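PDB 3BLX: isocitrate dehydrogenase [NAD] subunit 1, mitochondrial from Saccharomyces cerevisiae, which forms one of the two subunit types of the octameric, allosteric mitochondrial enzyme that oxidises isocitrate to 2-oxoglutarate with NAD, and also binds RNA. Local coordinates for residues E[49-53]-E[69-73]. Residue numbers count along the deposited sequence, not the author numbering.
Sequences WETIN and SLKRN
The axes of strand 49-51 and helix 69-73 run nearly antiparallel (164°) and approach to 10.7 Å; the closest CA pair is Glu50 and Ser69 at 7.7 Å. Along the extended backbone the CA-to-CB bonds alternate: those of Trp49 and Thr51 point away from the helix, those of Glu50 and of Ile52, just past the strand's end, toward it. Glu50 spans the gap because its side chain is stretched out, chi1 and chi2 both t. Its OE1 accepts a hydrogen bond within a salt bridge from Arg72 NH2 (2.6 Å), near the guanidinium plane, and its OE2 accepts Asn73 ND2 (3.1 Å). Arg72 and Asn73 are both chi1 m. Ser69, one helical turn before Asn73, is small enough to sit against the Glu50 carboxylate: its OG lies 3.2 Å from Glu50 OE1, at best a weak bond, since Thr21 of strand 17-25 also binds this hydroxyl, as it does Asn73 ND2. Ile52 CD1 covers Ser69 CB at 3.8 Å. The helix belongs to a right-handed beta-alpha-beta crossover from strand 47-51 to 75-80 of the family's alpha/beta fold. One carboxylate, gathering a cation and an amide, therefore ties strand to helix through directional, charge-balanced bonds.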
# COMPACT_ATOMS: atom_id res chain seq x y z
N TRP E 49 -2.59 -13.72 -30.13
CA TRP E 49 -1.43 -12.87 -29.96
C TRP E 49 -1.84 -11.41 -29.89
O TRP E 49 -2.66 -10.95 -30.66
CB TRP E 49 -0.47 -13.06 -31.10
CG TRP E 49 -0.09 -14.49 -31.35
CD1 TRP E 49 -0.48 -15.27 -32.39
CD2 TRP E 49 0.77 -15.30 -30.54
NE1 TRP E 49 0.07 -16.51 -32.28
CE2 TRP E 49 0.85 -16.56 -31.16
CE3 TRP E 49 1.49 -15.08 -29.36
CZ2 TRP E 49 1.62 -17.59 -30.65
CZ3 TRP E 49 2.23 -16.13 -28.84
CH2 TRP E 49 2.30 -17.36 -29.48
N GLU E 50 -1.27 -10.69 -28.93
CA GLU E 50 -1.43 -9.25 -28.90
C GLU E 50 -0.06 -8.75 -29.29
O GLU E 50 0.81 -8.56 -28.46
CB GLU E 50 -1.79 -8.76 -27.53
CG GLU E 50 -1.96 -7.23 -27.41
CD GLU E 50 -2.49 -6.75 -26.03
OE1 GLU E 50 -2.20 -5.60 -25.64
OE2 GLU E 50 -3.19 -7.50 -25.32
N THR E 51 0.13 -8.57 -30.59
CA THR E 51 1.45 -8.34 -31.11
C THR E 51 1.88 -6.87 -31.00
O THR E 51 1.12 -5.97 -31.28
CB THR E 51 1.62 -8.97 -32.53
OG1 THR E 51 2.51 -8.18 -33.30
CG2 THR E 51 0.30 -9.08 -33.25
N ILE E 52 3.09 -6.65 -30.51
CA ILE E 52 3.57 -5.29 -30.24
C ILE E 52 4.71 -4.94 -31.18
O ILE E 52 5.75 -5.61 -31.20
CB ILE E 52 4.09 -5.10 -28.78
CG1 ILE E 52 3.06 -5.56 -27.75
CG2 ILE E 52 4.45 -3.64 -28.55
CD1 ILE E 52 1.78 -4.72 -27.77
N ASN E 53 4.51 -3.87 -31.95
CA ASN E 53 5.46 -3.41 -32.95
C ASN E 53 6.39 -2.33 -32.41
O ASN E 53 6.05 -1.16 -32.36
CB ASN E 53 4.72 -2.87 -34.17
CG ASN E 53 3.68 -3.85 -34.70
OD1 ASN E 53 4.03 -4.86 -35.32
ND2 ASN E 53 2.38 -3.55 -34.47
N SER E 69 1.25 -3.97 -22.24
CA SER E 69 0.67 -5.22 -22.69
C SER E 69 0.98 -6.37 -21.74
O SER E 69 0.09 -7.16 -21.43
CB SER E 69 1.13 -5.53 -24.10
OG SER E 69 0.61 -6.77 -24.55
N LEU E 70 2.22 -6.45 -21.25
CA LEU E 70 2.59 -7.47 -20.27
C LEU E 70 1.87 -7.30 -18.94
O LEU E 70 1.51 -8.28 -18.32
CB LEU E 70 4.06 -7.52 -20.03
CG LEU E 70 4.78 -8.35 -21.10
CD1 LEU E 70 6.25 -8.04 -21.08
CD2 LEU E 70 4.53 -9.83 -20.91
N LYS E 71 1.62 -6.06 -18.54
CA LYS E 71 0.89 -5.83 -17.32
C LYS E 71 -0.53 -6.39 -17.40
O LYS E 71 -1.06 -6.91 -16.40
CB LYS E 71 0.89 -4.35 -16.98
CG LYS E 71 2.13 -3.95 -16.21
CD LYS E 71 2.51 -2.48 -16.38
CE LYS E 71 2.04 -1.61 -15.24
NZ LYS E 71 2.72 -0.30 -15.36
N ARG E 72 -1.12 -6.30 -18.59
CA ARG E 72 -2.46 -6.81 -18.83
C ARG E 72 -2.46 -8.32 -19.00
O ARG E 72 -3.29 -9.00 -18.44
CB ARG E 72 -3.05 -6.18 -20.07
CG ARG E 72 -3.30 -4.70 -19.98
CD ARG E 72 -4.23 -4.25 -21.08
NE ARG E 72 -3.60 -4.35 -22.39
CZ ARG E 72 -2.77 -3.43 -22.87
NH1 ARG E 72 -2.49 -2.35 -22.15
NH2 ARG E 72 -2.23 -3.57 -24.08
N ASN E 73 -1.53 -8.85 -19.78
CA ASN E 73 -1.61 -10.26 -20.14
C ASN E 73 -0.83 -11.18 -19.21
O ASN E 73 -1.18 -12.33 -19.05
CB ASN E 73 -1.18 -10.47 -21.59
CG ASN E 73 -1.93 -9.59 -22.56
OD1 ASN E 73 -3.06 -9.18 -22.31
ND2 ASN E 73 -1.30 -9.33 -23.69